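Local atomic coordinates of translation initiation factor 6 (Methanocaldococcus jannaschii, PDB entry 1G61), a protein that binds the 50S ribosomal subunit and prevents it from joining the 30S subunit to form the 70S initiation complex. Residues L20-E23 against E24-L27; D126-K129 against D130-S134. All coordinates share one frame; numbering follows the deposited sequence.

Contact 1 of 2, residues L20-E23 against E24-L27; sequences LTTE and EITL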
loop_
_atom_site.group_PDB
_atom_site.type_symbol
_atom_site.label_atom_id
_atom_site.label_comp_id
_atom_site.label_asym_id
_atom_site.label_seq_id
_atom_site.Cartn_x
_atom_site.Cartn_y
_atom_site.Cartn_z
ATOM N N LEU A 20 -0.471 4.133 -3.978
ATOM C CA LEU A 20 0.302 3.545 -2.879
ATOM C C LEU A 20 1.107 4.684 -2.245
ATOM O O LEU A 20 1.433 5.701 -2.913
ATOM C CB LEU A 20 1.180 2.389 -3.266
ATOM C CG LEU A 20 2.352 2.648 -4.212
ATOM C CD1 LEU A 20 3.639 3.144 -3.564
ATOM C CD2 LEU A 20 2.711 1.314 -4.863
ATOM N N THR A 21 1.543 4.507 -1.016
ATOM C CA THR A 21 2.451 5.449 -0.372
ATOM C C THR A 21 3.509 4.745 0.483
ATOM O O THR A 21 3.315 3.622 0.966
ATOM C CB THR A 21 1.633 6.415 0.532
ATOM O OG1 THR A 21 2.452 7.566 0.861
ATOM C CG2 THR A 21 1.096 5.788 1.805
ATOM N N THR A 22 4.612 5.461 0.653
ATOM C CA THR A 22 5.613 5.133 1.652
ATOM C C THR A 22 5.680 6.343 2.594
ATOM O O THR A 22 4.799 7.224 2.552
ATOM C CB THR A 22 6.971 4.812 1.026
ATOM O OG1 THR A 22 7.563 6.010 0.527
ATOM C CG2 THR A 22 6.785 3.828 -0.112
ATOM N N GLU A 23 6.712 6.384 3.449
ATOM C CA GLU A 23 6.974 7.608 4.221
ATOM C C GLU A 23 7.433 8.737 3.300
ATOM O O GLU A 23 7.277 9.903 3.714
ATOM C CB GLU A 23 8.038 7.414 5.302
ATOM C CG GLU A 23 7.682 6.340 6.330
ATOM C CD GLU A 23 6.513 6.763 7.186
ATOM O OE1 GLU A 23 6.442 7.940 7.617
ATOM O OE2 GLU A 23 5.634 5.917 7.466
ATOM N N GLU A 24 7.973 8.447 2.124
ATOM C CA GLU A 24 8.619 9.489 1.304
ATOM C C GLU A 24 7.895 9.799 0.020
ATOM O O GLU A 24 7.909 10.969 -0.434
ATOM C CB GLU A 24 10.080 9.119 1.008
ATOM C CG GLU A 24 10.942 8.994 2.264
ATOM C CD GLU A 24 10.951 7.708 3.075
ATOM O OE1 GLU A 24 10.568 6.567 2.608
ATOM O OE2 GLU A 24 11.377 7.757 4.288
ATOM N N ILE A 25 7.253 8.802 -0.591
ATOM C CA ILE A 25 6.624 9.030 -1.908
ATOM C C ILE A 25 5.206 8.494 -1.922
ATOM O O ILE A 25 4.868 7.588 -1.176
ATOM C CB ILE A 25 7.406 8.339 -3.054
ATOM C CG1 ILE A 25 7.368 6.800 -3.056
ATOM C CG2 ILE A 25 8.825 8.910 -3.113
ATOM C CD1 ILE A 25 8.085 6.159 -4.240
ATOM N N THR A 26 4.378 9.023 -2.800
ATOM C CA THR A 26 3.073 8.521 -3.095
ATOM C C THR A 26 2.881 8.446 -4.597
ATOM O O THR A 26 3.209 9.417 -5.265
ATOM C CB THR A 26 1.983 9.444 -2.491
ATOM O OG1 THR A 26 2.258 9.616 -1.078
ATOM C CG2 THR A 26 0.622 8.815 -2.708
ATOM N N LEU A 27 2.414 7.304 -5.084
ATOM C CA LEU A 27 2.127 7.132 -6.511
ATOM C C LEU A 27 0.626 7.232 -6.696
ATOM O O LEU A 27 -0.115 6.572 -5.952
ATOM C CB LEU A 27 2.652 5.798 -7.053
ATOM C CG LEU A 27 4.132 5.464 -6.795
ATOM C CD1 LEU A 27 4.538 4.285 -7.666
ATOM C CD2 LEU A 27 5.086 6.581 -7.086
HETATM O O HOH W 1 10.009 5.294 -0.491
HETATM O O HOH W 2 8.984 4.503 3.734
#
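A tight beta hairpin joins strand 20-21 to strand 25-28, and Thr22 grips its turn through both backbone and side chain. Thr22 N donates to Ile25 O over 2.8 Å, an almost straight bond (171° at the hydrogen) that closes the loop Thr22-Glu23-Glu24-Ile25. Within the same loop, Thr22 OG1 accepts from two amides, Glu24 N at 2.9 Å and Ile25 N at 3.0 Å. A chi1 of 72° sets this hydroxyl between its own backbone N and carbonyl carbon, within reach of the two amides ahead of it. Threonine suits the place because its short hydroxyl reaches both, while the branched side chain packs on Ala65. A valine here, without the hydroxyl, would probably leave the Glu24 and Ile25 amides without their shared acceptor and the turn less firmly held. The Glu24 carboxylate bends back along the loop, and a water links its OE1 to Glu23 N; Glu23 OE1 bonds Ser204 OG, and Lys205 NZ bonds the Glu23 carbonyl.

Beyond the turn, Thr21 and Thr26 form a non-hydrogen-bonded pair whose hydroxyls meet at 2.8 Å (OG1 to OG1). Thr26 OG1 also bonds to Thr46, and both threonines pack against Leu44 of helix 34-44. Next comes the hydrogen-bonded pair Leu20 and Leu27, with Leu27 N to Leu20 O at 2.9 Å and Leu20 N to Leu27 O at 3.2 Å. Their side chains run side by side, Leu20 CD1 lying 4.0 Å from Leu27 CG; branched apolar ends suit this buried face, where Leu20 meets Ala65 and Leu27 meets Leu49. The whole is an ST turn within a beta hairpin that supplies edge strand 20-21 and central strand 25-28 of a three-stranded mixed sheet, strand 47-50 running parallel to 25-28.

Contact 2 of 2, residues D126-K129 against D130-S134; sequences DFKK and DIEDS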
loop_
_atom_site.group_PDB
_atom_site.type_symbol
_atom_site.label_atom_id
_atom_site.label_comp_id
_atom_site.label_asym_id
_atom_site.label_seq_id
_atom_site.Cartn_x
_atom_site.Cartn_y
_atom_site.Cartn_z
ATOM N N ASP A 126 7.943 -18.195 -5.230
ATOM C CA ASP A 126 9.219 -18.353 -5.945
ATOM C C ASP A 126 9.920 -17.012 -6.161
ATOM O O ASP A 126 11.063 -16.974 -6.625
ATOM C CB ASP A 126 9.002 -19.084 -7.268
ATOM C CG ASP A 126 8.529 -20.508 -7.069
ATOM O OD1 ASP A 126 8.927 -21.143 -6.053
ATOM O OD2 ASP A 126 7.785 -20.997 -7.916
ATOM N N PHE A 127 9.290 -15.895 -5.837
ATOM C CA PHE A 127 9.829 -14.549 -5.960
ATOM C C PHE A 127 10.266 -14.010 -4.591
ATOM O O PHE A 127 10.655 -12.834 -4.491
ATOM C CB PHE A 127 8.839 -13.563 -6.614
ATOM C CG PHE A 127 8.571 -14.004 -8.055
ATOM C CD1 PHE A 127 7.531 -14.888 -8.352
ATOM C CD2 PHE A 127 9.378 -13.557 -9.091
ATOM C CE1 PHE A 127 7.328 -15.291 -9.660
ATOM C CE2 PHE A 127 9.172 -13.960 -10.398
ATOM C CZ PHE A 127 8.172 -14.862 -10.659
ATOM N N LYS A 128 10.257 -14.861 -3.583
ATOM C CA LYS A 128 10.589 -14.367 -2.255
ATOM C C LYS A 128 11.962 -13.704 -2.190
ATOM O O LYS A 128 12.081 -12.632 -1.585
ATOM C CB LYS A 128 10.493 -15.560 -1.277
ATOM C CG LYS A 128 10.826 -15.160 0.158
ATOM C CD LYS A 128 10.479 -16.331 1.073
ATOM C CE LYS A 128 10.461 -15.975 2.539
ATOM N NZ LYS A 128 11.869 -15.934 3.009
ATOM N N LYS A 129 13.008 -14.295 -2.764
ATOM C CA LYS A 129 14.330 -13.679 -2.681
ATOM C C LYS A 129 14.338 -12.329 -3.379
ATOM O O LYS A 129 14.951 -11.365 -2.851
ATOM C CB LYS A 129 15.387 -14.599 -3.316
ATOM C CG LYS A 129 16.811 -14.027 -3.094
ATOM C CD LYS A 129 17.832 -15.128 -3.375
ATOM C CE LYS A 129 19.246 -14.573 -3.491
ATOM N NZ LYS A 129 19.493 -13.412 -2.581
ATOM N N ASP A 130 13.732 -12.229 -4.570
ATOM C CA ASP A 130 13.697 -10.927 -5.251
ATOM C C ASP A 130 13.024 -9.844 -4.400
ATOM O O ASP A 130 13.415 -8.682 -4.391
ATOM C CB ASP A 130 12.884 -11.101 -6.542
ATOM C CG ASP A 130 13.610 -11.751 -7.676
ATOM O OD1 ASP A 130 14.866 -11.899 -7.651
ATOM O OD2 ASP A 130 12.909 -12.111 -8.676
ATOM N N ILE A 131 11.944 -10.244 -3.722
ATOM C CA ILE A 131 11.160 -9.321 -2.896
ATOM C C ILE A 131 11.991 -8.960 -1.690
ATOM O O ILE A 131 12.115 -7.784 -1.324
ATOM C CB ILE A 131 9.820 -9.945 -2.545
ATOM C CG1 ILE A 131 8.964 -10.087 -3.817
ATOM C CG2 ILE A 131 9.045 -9.153 -1.513
ATOM C CD1 ILE A 131 7.721 -10.985 -3.563
ATOM N N GLU A 132 12.635 -9.941 -1.031
ATOM C CA GLU A 132 13.510 -9.616 0.101
ATOM C C GLU A 132 14.635 -8.677 -0.255
ATOM O O GLU A 132 14.959 -7.749 0.494
ATOM C CB GLU A 132 14.198 -10.921 0.594
ATOM C CG GLU A 132 13.328 -11.854 1.370
ATOM C CD GLU A 132 13.884 -13.259 1.518
ATOM O OE1 GLU A 132 14.773 -13.771 0.755
ATOM O OE2 GLU A 132 13.399 -13.903 2.453
ATOM N N ASP A 133 15.268 -8.932 -1.404
ATOM C CA ASP A 133 16.431 -8.115 -1.783
ATOM C C ASP A 133 16.026 -6.692 -2.112
ATOM O O ASP A 133 16.841 -5.777 -1.829
ATOM C CB ASP A 133 17.166 -8.775 -2.945
ATOM C CG ASP A 133 17.924 -10.047 -2.508
ATOM O OD1 ASP A 133 17.980 -10.352 -1.289
ATOM O OD2 ASP A 133 18.428 -10.724 -3.403
ATOM N N SER A 134 14.841 -6.468 -2.679
ATOM C CA SER A 134 14.410 -5.145 -3.049
ATOM C C SER A 134 13.852 -4.392 -1.839
ATOM O O SER A 134 14.250 -3.264 -1.568
ATOM C CB SER A 134 13.338 -5.197 -4.160
ATOM O OG SER A 134 12.763 -3.893 -4.290
HETATM O O HOH W 3 13.181 -14.747 -6.045
#
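Lys128 and Glu132, one helical turn apart at the start of helix 128-135, are joined by a salt bridge of 2.6 Å between Lys128 NZ and Glu132 OE2. The lysine leaves the backbone extended, CG anti to its N (chi1 180°), and bends only at its last torsion (-79°), which swings the ammonium back to the carboxylate. It meets OE2 on the syn side, 34° out of the carboxylate plane. The long methylene chain also lets Lys128 lie against Val139 and Ile141 of strand 138-141.

Lys129 and Asp133 repeat the spacing with a shorter acid: Lys129 NZ reaches the syn lone pair of Asp133 OD2 at 3.0 Å, again through an extended chain bent at its end. Phe127 at the N-cap sets its CB 4.1 Å from Ile131 CD1, and both residues face the sheet, Phe127 on Ile100 and Ile131 on Leu71 and Val139. Asp130 OD2 comes to the edge of the Phe127 ring, near its plane, 3.8 Å from CD2. Along the backbone, Ile131 N bonds to Phe127 O at 3.0 Å, while a water joins Asp126 O to Asp130 N.

The chemistry implies an amphipathic helix start: Ile131 and Phe127 seat it on the sheet, while paired opposite charges probably steady its first turns, Lys128-Glu132 at the flank beside strand 138-141 and Lys129-Asp133 on the exposed side.

Contact 1 is largely buried, about 8 Å from the centre of the chain to its own centre, whereas contact 2 lies at the surface, about 17 Å out. Their centres are about 20 Å apart and they do not touch; they follow one another along the chain and share no helix or strand. The first ties two neighbouring strands into a hairpin, the second lies within the helix of a beta-alpha-beta unit. Chemistry follows place: in residues 20-27 a threonine hydroxyl takes up turn amides and two others meet across the strands beside packed leucines, while residues 126-134 carry lysine-carboxylate pairs at the flank and surface, and turn Ile131 and Phe127 to the sheet.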